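Local coordinates for protein nuclease NucT (Helicobacter pylori, PDB 6EHI) that is a nuclease of the PLD-like family, built as a two-subunit assembly with a mixed beta sheet flanked by helices in each chain, at residues Y39-R44 and A122-N127; I62-E67 and S75-L80; V109-D114 and K147-Y152. The protein carries 1 engineered substitution. All blocks are in the same frame, centred on the assembly; numbering follows the deposited sequence.

Interaction 1: residues Y39-R44 and A122-N127. With GOL (glycerol), chain N; ACT (acetate ion), chain M.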
loop_
_atom_site.group_PDB
_atom_site.type_symbol
_atom_site.label_atom_id
_atom_site.label_comp_id
_atom_site.label_asym_id
_atom_site.label_seq_id
_atom_site.Cartn_x
_atom_site.Cartn_y
_atom_site.Cartn_z
ATOM N N TYR A 39 -3.031 -7.363 -5.333
ATOM C CA TYR A 39 -2.286 -8.489 -4.819
ATOM C C TYR A 39 -3.219 -9.603 -4.374
ATOM O O TYR A 39 -3.176 -10.727 -4.930
ATOM C CB TYR A 39 -1.335 -8.062 -3.634
ATOM C CG TYR A 39 -0.659 -9.236 -3.033
ATOM C CD1 TYR A 39 0.464 -9.807 -3.661
ATOM C CD2 TYR A 39 -1.181 -9.862 -1.873
ATOM C CE1 TYR A 39 1.064 -10.925 -3.146
ATOM C CE2 TYR A 39 -0.595 -11.005 -1.381
ATOM C CZ TYR A 39 0.523 -11.540 -2.078
ATOM O OH TYR A 39 1.210 -12.653 -1.603
ATOM N N SER A 40 -4.085 -9.325 -3.360
ATOM C CA SER A 40 -5.040 -10.311 -2.871
ATOM C C SER A 40 -6.426 -9.673 -2.894
ATOM O O SER A 40 -6.584 -8.546 -2.441
ATOM C CB SER A 40 -4.686 -10.771 -1.438
ATOM O OG SER A 40 -5.781 -11.390 -0.777
ATOM N N PHE A 41 -7.423 -10.412 -3.394
ATOM C CA PHE A 41 -8.737 -9.897 -3.578
ATOM C C PHE A 41 -9.707 -11.066 -3.303
ATOM O O PHE A 41 -9.978 -11.906 -4.147
ATOM C CB PHE A 41 -8.868 -9.316 -4.982
ATOM C CG PHE A 41 -10.204 -8.794 -5.360
ATOM C CD1 PHE A 41 -11.283 -8.675 -4.445
ATOM C CD2 PHE A 41 -10.457 -8.510 -6.684
ATOM C CE1 PHE A 41 -12.528 -8.219 -4.843
ATOM C CE2 PHE A 41 -11.710 -8.070 -7.136
ATOM C CZ PHE A 41 -12.750 -7.840 -6.190
ATOM N N THR A 42 -10.217 -11.071 -2.089
ATOM C CA THR A 42 -11.108 -12.106 -1.600
ATOM C C THR A 42 -12.471 -11.555 -1.140
ATOM O O THR A 42 -13.383 -12.314 -0.915
ATOM C CB THR A 42 -10.448 -12.891 -0.450
ATOM O OG1 THR A 42 -10.222 -11.969 0.626
ATOM C CG2 THR A 42 -9.125 -13.606 -0.853
ATOM N N HIS A 43 -12.603 -10.249 -1.024
ATOM C CA HIS A 43 -13.768 -9.574 -0.500
ATOM C C HIS A 43 -14.911 -9.646 -1.486
ATOM O O HIS A 43 -14.981 -8.879 -2.498
ATOM C CB HIS A 43 -13.374 -8.119 -0.189
ATOM C CG HIS A 43 -14.318 -7.459 0.744
ATOM N ND1 HIS A 43 -15.686 -7.523 0.600
ATOM C CD2 HIS A 43 -14.091 -6.812 1.904
ATOM C CE1 HIS A 43 -16.256 -6.861 1.608
ATOM N NE2 HIS A 43 -15.308 -6.385 2.385
ATOM N N ARG A 44 -15.882 -10.505 -1.165
ATOM C CA ARG A 44 -17.027 -10.748 -2.057
ATOM C C ARG A 44 -17.954 -9.566 -2.343
ATOM O O ARG A 44 -18.595 -9.519 -3.405
ATOM C CB ARG A 44 -17.839 -11.976 -1.547
ATOM C CG ARG A 44 -17.078 -13.279 -1.823
ATOM C CD ARG A 44 -17.739 -14.559 -1.299
ATOM N NE ARG A 44 -18.848 -15.042 -2.149
ATOM C CZ ARG A 44 -20.173 -15.031 -1.856
ATOM N NH1 ARG A 44 -20.700 -14.514 -0.717
ATOM N NH2 ARG A 44 -21.019 -15.530 -2.764
ATOM N N ALA A 122 -4.039 -1.508 1.507
ATOM C CA ALA A 122 -5.050 -2.502 1.864
ATOM C C ALA A 122 -5.285 -3.491 0.681
ATOM O O ALA A 122 -5.780 -3.089 -0.323
ATOM C CB ALA A 122 -6.359 -1.833 2.163
ATOM N N ASN A 123 -5.091 -4.778 0.978
ATOM C CA ASN A 123 -5.590 -5.825 0.120
ATOM C C ASN A 123 -7.097 -5.843 0.199
ATOM O O ASN A 123 -7.711 -5.259 1.154
ATOM C CB ASN A 123 -4.976 -7.155 0.490
ATOM C CG ASN A 123 -3.463 -7.208 0.135
ATOM O OD1 ASN A 123 -3.077 -6.805 -0.992
ATOM N ND2 ASN A 123 -2.620 -7.752 1.033
ATOM N N TRP A 124 -7.732 -6.390 -0.817
ATOM C CA TRP A 124 -9.209 -6.349 -0.952
ATOM C C TRP A 124 -9.762 -7.609 -0.322
ATOM O O TRP A 124 -10.189 -8.531 -0.977
ATOM C CB TRP A 124 -9.659 -6.136 -2.395
ATOM C CG TRP A 124 -9.339 -4.774 -2.956
ATOM C CD1 TRP A 124 -8.559 -3.846 -2.376
ATOM C CD2 TRP A 124 -9.684 -4.275 -4.216
ATOM N NE1 TRP A 124 -8.536 -2.737 -3.160
ATOM C CE2 TRP A 124 -9.207 -2.997 -4.303
ATOM C CE3 TRP A 124 -10.456 -4.798 -5.303
ATOM C CZ2 TRP A 124 -9.379 -2.195 -5.431
ATOM C CZ3 TRP A 124 -10.724 -4.003 -6.333
ATOM C CH2 TRP A 124 -10.160 -2.720 -6.432
ATOM N N SER A 125 -9.752 -7.560 1.009
ATOM C CA SER A 125 -10.153 -8.685 1.896
ATOM C C SER A 125 -10.978 -8.138 3.050
ATOM O O SER A 125 -10.811 -6.962 3.412
ATOM C CB SER A 125 -8.885 -9.331 2.414
ATOM O OG SER A 125 -8.163 -8.515 3.318
ATOM N N LYS A 126 -11.847 -8.971 3.627
ATOM C CA LYS A 126 -12.488 -8.580 4.858
ATOM C C LYS A 126 -11.397 -8.255 5.898
ATOM O O LYS A 126 -11.570 -7.271 6.644
ATOM C CB LYS A 126 -13.477 -9.654 5.296
ATOM C CG LYS A 126 -14.688 -9.677 4.360
ATOM C CD LYS A 126 -15.684 -10.803 4.680
ATOM C CE LYS A 126 -16.552 -10.504 5.877
ATOM N NZ LYS A 126 -16.704 -11.780 6.624
ATOM N N ASN A 127 -10.284 -8.999 5.937
ATOM C CA ASN A 127 -9.204 -8.817 6.921
ATOM C C ASN A 127 -8.725 -7.416 6.933
ATOM O O ASN A 127 -8.618 -6.790 7.979
ATOM C CB ASN A 127 -8.037 -9.758 6.726
ATOM C CG ASN A 127 -8.264 -11.078 7.373
ATOM O OD1 ASN A 127 -8.993 -11.163 8.354
ATOM N ND2 ASN A 127 -7.720 -12.090 6.831
HETATM C C1 GOL N . -3.883 -9.525 5.110
HETATM O O1 GOL N . -4.308 -9.636 6.413
HETATM C C2 GOL N . -5.029 -9.807 4.207
HETATM O O2 GOL N . -5.447 -8.544 3.677
HETATM C C3 GOL N . -4.585 -10.785 3.124
HETATM O O3 GOL N . -5.435 -10.734 1.966
HETATM C C ACT M . -6.139 0.125 -1.503
HETATM O O ACT M . -5.269 0.381 -0.584
HETATM O OXT ACT M . -6.677 -0.993 -1.574
HETATM C CH3 ACT M . -6.592 1.140 -2.509
HETATM O O HOH W 1 -12.281 -11.526 2.405
#
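F41 CG lies anti to its backbone N (chi1 177°) and W124 CG anti to its carbonyl carbon (chi1 -68°), and the two rings meet. They sit in the loops that leave strands 33-38 and 116-120 of the PLD-like fold, two strands separated in the sheet by strand 108-112. The loops run in nearly the same direction and join by a single beta bridge. The rings form a T-shaped pair, planes 80° apart. W124 CE3 stands over the centre of the F41 ring, 3.9 Å from CZ. Two large flat side chains suit this buried place, where I46 of helix 44-54 touches both.

The backbone fixes the pairing. W124 N donates to S40 O at 2.9 Å, and W124 O accepts from T42 N at 2.8 Å and H43 N at 3.0 Å, the two donors coming from opposite faces of its carbonyl plane. W124 is the centre of an inverse gamma turn, in which S125 N donates weakly to N123 O.

Beyond the bridge, K126 CG lies over one face of the H43 imidazole in a CH-pi contact, offset toward the rim and 3.8 Å from H43 CD2, the two side chains crossing at about a right angle. H43 and S125 are both N-caps: H43 ND1 reaches D45 N weakly, and S125 OG, short enough to fold back, bonds A128 N. Toward Y39, the amide oxygen of N123 lies at the edge of the tyrosine ring and takes a hydrogen bond from K108. Two small molecules, probably from the crystallisation liquor, also touch the loops. An acetate oxygen, OXT, accepts from W124 NE1 in the plane of the indole, and a glycerol spans the loops, its O3 hydrogen-bonded to S40 OG at 2.8 Å and its O2 to S125 OG at 2.7 Å.

Interaction 2: residues I62-E67 and S75-L80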
loop_
_atom_site.group_PDB
_atom_site.type_symbol
_atom_site.label_atom_id
_atom_site.label_comp_id
_atom_site.label_asym_id
_atom_site.label_seq_id
_atom_site.Cartn_x
_atom_site.Cartn_y
_atom_site.Cartn_z
ATOM N N ILE A 62 -8.755 -6.463 -14.480
ATOM C CA ILE A 62 -8.192 -6.781 -13.156
ATOM C C ILE A 62 -6.939 -7.574 -13.327
ATOM O O ILE A 62 -7.013 -8.644 -13.906
ATOM C CB ILE A 62 -9.209 -7.592 -12.355
ATOM C CG1 ILE A 62 -10.597 -6.949 -12.455
ATOM C CG2 ILE A 62 -8.763 -7.689 -10.879
ATOM C CD1 ILE A 62 -11.650 -7.683 -11.671
ATOM N N ILE A 63 -5.778 -7.039 -12.935
ATOM C CA ILE A 63 -4.485 -7.768 -12.847
ATOM C C ILE A 63 -4.331 -8.281 -11.416
ATOM O O ILE A 63 -4.325 -7.458 -10.480
ATOM C CB ILE A 63 -3.286 -6.856 -13.210
ATOM C CG1 ILE A 63 -3.536 -6.156 -14.560
ATOM C CG2 ILE A 63 -2.022 -7.640 -13.080
ATOM C CD1 ILE A 63 -2.505 -5.115 -15.000
ATOM N N TYR A 64 -4.335 -9.607 -11.207
ATOM C CA TYR A 64 -4.076 -10.239 -9.911
ATOM C C TYR A 64 -2.638 -10.709 -9.758
ATOM O O TYR A 64 -2.003 -11.237 -10.751
ATOM C CB TYR A 64 -4.947 -11.440 -9.804
ATOM C CG TYR A 64 -6.448 -11.316 -9.700
ATOM C CD1 TYR A 64 -7.278 -11.025 -10.839
ATOM C CD2 TYR A 64 -7.084 -11.399 -8.440
ATOM C CE1 TYR A 64 -8.652 -10.968 -10.733
ATOM C CE2 TYR A 64 -8.450 -11.302 -8.338
ATOM C CZ TYR A 64 -9.237 -11.086 -9.470
ATOM O OH TYR A 64 -10.605 -10.960 -9.372
ATOM N N ASP A 65 -2.060 -10.672 -8.560
ATOM C CA ASP A 65 -0.781 -11.386 -8.340
ATOM C C ASP A 65 -0.863 -12.894 -8.757
ATOM O O ASP A 65 -1.836 -13.593 -8.398
ATOM C CB ASP A 65 -0.288 -11.265 -6.899
ATOM C CG ASP A 65 0.926 -12.119 -6.594
ATOM O OD1 ASP A 65 1.994 -11.711 -7.012
ATOM O OD2 ASP A 65 0.810 -13.209 -5.921
ATOM N N TYR A 66 0.167 -13.345 -9.470
ATOM C CA TYR A 66 0.161 -14.707 -10.031
ATOM C C TYR A 66 0.189 -15.760 -8.922
ATOM O O TYR A 66 -0.723 -16.564 -8.799
ATOM C CB TYR A 66 1.388 -14.878 -11.006
ATOM C CG TYR A 66 1.424 -16.267 -11.592
ATOM C CD1 TYR A 66 1.913 -17.344 -10.858
ATOM C CD2 TYR A 66 0.828 -16.506 -12.808
ATOM C CE1 TYR A 66 1.867 -18.619 -11.404
ATOM C CE2 TYR A 66 0.790 -17.765 -13.360
ATOM C CZ TYR A 66 1.274 -18.808 -12.636
ATOM O OH TYR A 66 1.220 -20.078 -13.182
ATOM N N GLU A 67 1.150 -15.726 -8.045
ATOM C CA GLU A 67 1.208 -16.821 -7.006
ATOM C C GLU A 67 -0.024 -16.834 -6.083
ATOM O O GLU A 67 -0.517 -17.876 -5.689
ATOM C CB GLU A 67 2.457 -16.728 -6.194
ATOM C CG GLU A 67 3.739 -17.050 -6.948
ATOM C CD GLU A 67 3.796 -18.471 -7.553
ATOM O OE1 GLU A 67 3.180 -19.398 -6.972
ATOM O OE2 GLU A 67 4.451 -18.651 -8.643
ATOM N N SER A 75 -9.881 -16.765 -3.872
ATOM C CA SER A 75 -9.719 -15.585 -4.789
ATOM C C SER A 75 -10.941 -15.372 -5.595
ATOM O O SER A 75 -11.630 -16.311 -5.957
ATOM C CB SER A 75 -8.534 -15.732 -5.697
ATOM O OG SER A 75 -8.504 -14.692 -6.719
ATOM N N THR A 76 -11.250 -14.103 -5.851
ATOM C CA THR A 76 -12.368 -13.700 -6.708
ATOM C C THR A 76 -12.120 -13.936 -8.222
ATOM O O THR A 76 -13.053 -13.763 -9.016
ATOM C CB THR A 76 -12.754 -12.237 -6.526
ATOM O OG1 THR A 76 -11.595 -11.412 -6.754
ATOM C CG2 THR A 76 -13.277 -11.908 -5.132
ATOM N N ILE A 77 -10.890 -14.264 -8.621
ATOM C CA ILE A 77 -10.574 -14.368 -10.050
ATOM C C ILE A 77 -11.521 -15.329 -10.787
ATOM O O ILE A 77 -12.016 -14.977 -11.836
ATOM C CB ILE A 77 -9.057 -14.624 -10.336
ATOM C CG1 ILE A 77 -8.755 -14.421 -11.799
ATOM C CG2 ILE A 77 -8.532 -15.960 -9.784
ATOM C CD1 ILE A 77 -7.281 -14.302 -12.082
ATOM N N GLY A 78 -11.764 -16.498 -10.179
ATOM C CA GLY A 78 -12.685 -17.470 -10.760
ATOM C C GLY A 78 -14.110 -16.982 -10.871
ATOM O O GLY A 78 -14.750 -17.202 -11.856
ATOM N N TYR A 79 -14.555 -16.241 -9.882
ATOM C CA TYR A 79 -15.912 -15.681 -9.789
ATOM C C TYR A 79 -16.076 -14.606 -10.866
ATOM O O TYR A 79 -17.126 -14.481 -11.421
ATOM C CB TYR A 79 -16.135 -15.218 -8.311
ATOM C CG TYR A 79 -17.442 -14.539 -7.922
ATOM C CD1 TYR A 79 -18.665 -15.235 -7.924
ATOM C CD2 TYR A 79 -17.451 -13.210 -7.471
ATOM C CE1 TYR A 79 -19.861 -14.612 -7.552
ATOM C CE2 TYR A 79 -18.641 -12.590 -7.088
ATOM C CZ TYR A 79 -19.835 -13.293 -7.127
ATOM O OH TYR A 79 -20.986 -12.658 -6.743
ATOM N N LEU A 80 -14.993 -13.884 -11.242
ATOM C CA LEU A 80 -15.104 -12.799 -12.172
ATOM C C LEU A 80 -14.611 -13.103 -13.573
ATOM O O LEU A 80 -14.917 -12.369 -14.532
ATOM C CB LEU A 80 -14.339 -11.577 -11.601
ATOM C CG LEU A 80 -14.910 -10.956 -10.341
ATOM C CD1 LEU A 80 -13.972 -9.883 -9.882
ATOM C CD2 LEU A 80 -16.224 -10.303 -10.729
#
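Y64, which the contact buries most, pushes its ring from the end of strand 59-65 against I77, in helix 77-80. Both belong to a beta-alpha-beta crossover, in which the chain leaves strand 59-65, passes through short helices and returns as the parallel neighbour 86-91. The two side chains pass alongside one another, running opposite ways. I77 CB rides over one face of the ring, 3.7 Å from its centroid and offset toward the rim, in a CH-pi contact. I77 CG1, anti to the backbone N (chi1 -168°), lies over the same face, and with chi2 extended at 165° CD1 comes 3.5 Å from Y64 CD1. A branched aliphatic residue can thus cover much of an aromatic face.

L80, about one turn further on, touches both strand residues: its CD1 lies 3.6 Å from Y64 OH and 3.7 Å from I62 CD1. I62 and Y64 are two apart on the strand, so both point toward 75-80, while I63 between them points away.

A tyrosine fits because its buried hydroxyl also has a polar partner. T76 OG1 lies in the ring plane, hydrogen-bonded to Y64 OH at 2.8 Å, and is bonded to F41 O as well. Beside it S75, held also by N69, makes a capping bond: S75 OG accepts from I77 N at 3.1 Å in a nearly straight bond (172°).

Interaction 3: residues V109-D114 and K147-Y152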
loop_
_atom_site.group_PDB
_atom_site.type_symbol
_atom_site.label_atom_id
_atom_site.label_comp_id
_atom_site.label_asym_id
_atom_site.label_seq_id
_atom_site.Cartn_x
_atom_site.Cartn_y
_atom_site.Cartn_z
ATOM N N VAL A 109 -4.539 -1.127 -6.380
ATOM C CA VAL A 109 -4.779 0.089 -7.123
ATOM C C VAL A 109 -6.068 -0.062 -7.878
ATOM O O VAL A 109 -6.249 -1.093 -8.523
ATOM C CB VAL A 109 -3.600 0.306 -8.079
ATOM C CG1 VAL A 109 -3.898 1.401 -9.088
ATOM C CG2 VAL A 109 -2.342 0.636 -7.310
ATOM N N ALA A 110 -6.917 0.965 -7.820
ATOM C CA ALA A 110 -8.085 1.003 -8.697
ATOM C C ALA A 110 -8.140 2.372 -9.438
ATOM O O ALA A 110 -8.037 3.433 -8.791
ATOM C CB ALA A 110 -9.336 0.790 -7.976
ATOM N N ILE A 111 -8.178 2.327 -10.761
ATOM C CA ILE A 111 -8.322 3.556 -11.570
ATOM C C ILE A 111 -9.743 3.586 -12.144
ATOM O O ILE A 111 -10.112 2.716 -12.923
ATOM C CB ILE A 111 -7.339 3.587 -12.695
ATOM C CG1 ILE A 111 -5.869 3.285 -12.238
ATOM C CG2 ILE A 111 -7.378 4.964 -13.367
ATOM C CD1 ILE A 111 -4.923 2.985 -13.341
ATOM N N ILE A 112 -10.472 4.642 -11.876
ATOM C CA ILE A 112 -11.865 4.716 -12.249
ATOM C C ILE A 112 -11.999 5.789 -13.347
ATOM O O ILE A 112 -11.671 6.960 -13.098
ATOM C CB ILE A 112 -12.774 5.120 -11.059
ATOM C CG1 ILE A 112 -12.581 4.236 -9.818
ATOM C CG2 ILE A 112 -14.242 5.073 -11.467
ATOM C CD1 ILE A 112 -12.597 2.747 -10.094
ATOM N N ASP A 113 -12.517 5.399 -14.517
ATOM C CA ASP A 113 -12.677 6.331 -15.644
ATOM C C ASP A 113 -11.304 7.104 -15.821
ATOM O O ASP A 113 -10.195 6.530 -15.798
ATOM C CB ASP A 113 -13.867 7.247 -15.387
ATOM C CG ASP A 113 -15.252 6.489 -15.175
ATOM O OD1 ASP A 113 -15.416 5.286 -15.571
ATOM O OD2 ASP A 113 -16.233 7.110 -14.685
ATOM N N ASP A 114 -11.352 8.413 -16.007
ATOM C CA ASP A 114 -10.038 9.182 -15.960
ATOM C C ASP A 114 -10.086 10.063 -14.741
ATOM O O ASP A 114 -9.506 11.157 -14.696
ATOM C CB ASP A 114 -9.848 9.984 -17.258
ATOM C CG ASP A 114 -11.129 10.807 -17.667
ATOM O OD1 ASP A 114 -12.252 10.534 -17.146
ATOM O OD2 ASP A 114 -10.999 11.725 -18.528
ATOM N N LYS A 147 -0.458 9.015 -15.071
ATOM C CA LYS A 147 0.654 8.175 -14.927
ATOM C C LYS A 147 0.192 6.712 -14.536
ATOM O O LYS A 147 0.720 5.740 -15.121
ATOM C CB LYS A 147 1.600 8.704 -13.847
ATOM C CG LYS A 147 2.645 7.692 -13.369
ATOM C CD LYS A 147 3.713 8.253 -12.455
ATOM C CE LYS A 147 4.834 8.955 -13.187
ATOM N NZ LYS A 147 6.001 9.234 -12.287
ATOM N N ALA A 148 -0.745 6.591 -13.620
ATOM C CA ALA A 148 -1.201 5.265 -13.219
ATOM C C ALA A 148 -1.789 4.534 -14.435
ATOM O O ALA A 148 -1.435 3.380 -14.614
ATOM C CB ALA A 148 -2.188 5.344 -12.135
ATOM N N LYS A 149 -2.536 5.254 -15.296
ATOM C CA LYS A 149 -3.068 4.666 -16.541
ATOM C C LYS A 149 -1.959 4.213 -17.488
ATOM O O LYS A 149 -2.024 3.088 -18.036
ATOM C CB LYS A 149 -4.092 5.542 -17.257
ATOM C CG LYS A 149 -5.481 5.508 -16.626
ATOM C CD LYS A 149 -6.492 6.344 -17.420
ATOM C CE LYS A 149 -7.792 5.572 -17.605
ATOM N NZ LYS A 149 -8.780 6.266 -18.462
ATOM N N SER A 150 -0.880 5.005 -17.626
ATOM C CA SER A 150 0.160 4.658 -18.551
ATOM C C SER A 150 0.896 3.392 -18.200
ATOM O O SER A 150 1.153 2.491 -19.044
ATOM C CB SER A 150 1.168 5.850 -18.701
ATOM O OG SER A 150 2.295 5.398 -19.412
ATOM N N TYR A 151 1.229 3.288 -16.890
ATOM C CA TYR A 151 1.947 2.121 -16.495
ATOM C C TYR A 151 0.990 0.961 -16.357
ATOM O O TYR A 151 1.463 -0.100 -16.429
ATOM C CB TYR A 151 2.726 2.331 -15.223
ATOM C CG TYR A 151 3.955 3.219 -15.402
ATOM C CD1 TYR A 151 5.062 2.746 -15.984
ATOM C CD2 TYR A 151 3.947 4.507 -14.959
ATOM C CE1 TYR A 151 6.195 3.535 -16.164
ATOM C CE2 TYR A 151 5.065 5.349 -15.167
ATOM C CZ TYR A 151 6.177 4.828 -15.745
ATOM O OH TYR A 151 7.362 5.506 -16.008
ATOM N N TYR A 152 -0.266 1.223 -16.100
ATOM C CA TYR A 152 -1.253 0.137 -16.045
ATOM C C TYR A 152 -1.267 -0.634 -17.402
ATOM O O TYR A 152 -1.230 -1.879 -17.461
ATOM C CB TYR A 152 -2.626 0.653 -15.691
ATOM C CG TYR A 152 -3.577 -0.511 -15.434
ATOM C CD1 TYR A 152 -3.692 -1.104 -14.195
ATOM C CD2 TYR A 152 -4.282 -1.083 -16.467
ATOM C CE1 TYR A 152 -4.558 -2.176 -13.978
ATOM C CE2 TYR A 152 -5.163 -2.128 -16.251
ATOM C CZ TYR A 152 -5.304 -2.702 -14.998
ATOM O OH TYR A 152 -6.142 -3.784 -14.778
#
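I111 points from strand 108-112 toward helix 142-158 and is crossed obliquely by the side chain of K149. This is helix-on-sheet packing in the PLD-like fold: the helix lies across one face of the central sheet, and the axes of strand 109-112 and helix 147-152 come within 9.6 Å, their directions 110° apart. Alternation along the strand decides which residues take part. I111 faces the helix; A110 and I112 face the other side of the sheet, where A110 meets W124.

The two branches of I111 divide the work. CG1 lies anti to the carbonyl carbon (chi1 -50°); beyond it CD1 rests 3.7 Å from A148 C, 3.8 Å from A148 CB and 4.0 Å from Y152 CB. The small methyl of A148 lets the helix backbone come close, so the isoleucine tip touches main chain as well as side chain. The other branch, CG2, meets the stem of K149 at CG, 3.8 Å away.

Y152 turns its ring down to the sheet, toward strands 33-38 and 59-65, and its hydroxyl bonds I36 O, giving a buried polar group a backbone partner. The helix also meets the second subunit: K147 makes a salt bridge with E15, and A148 packs on L9, both of that chain.

K149 suits the border, since its CG can rest on I111 while the rest of the chain runs on to D113, just past the strand. The D113 carboxylate bonds the backbone N atoms of R31, E32 and S33; its carbonyl O faces the lysine. The lysine chain bends at chi3 (134°), between the usual staggered values, and brings CE 3.2 Å from D113 O; NZ makes a weak hydrogen bond to the same oxygen, at 3.0 Å.

Overall arrangement
From the N terminus, the chain first lays down 39-44, the opening half of interaction 1, and soon afterwards interaction 2 closes a short loop between strand 59-65 and helix 77-80. This loop falls wholly within the longer one that ends when 122-127 returns to 39-44. Interaction 3 starts inside that longer loop, at 109-114, and finishes beyond it at 147-152, so interactions 1 and 3 cross while 2 and 3 follow in series. Interactions 1 and 2 adjoin through F41, whose carbonyl probably accepts from T76 N. Interaction 3 lies across the sheet, linked to them by A110 against W124 and Y152 against I63.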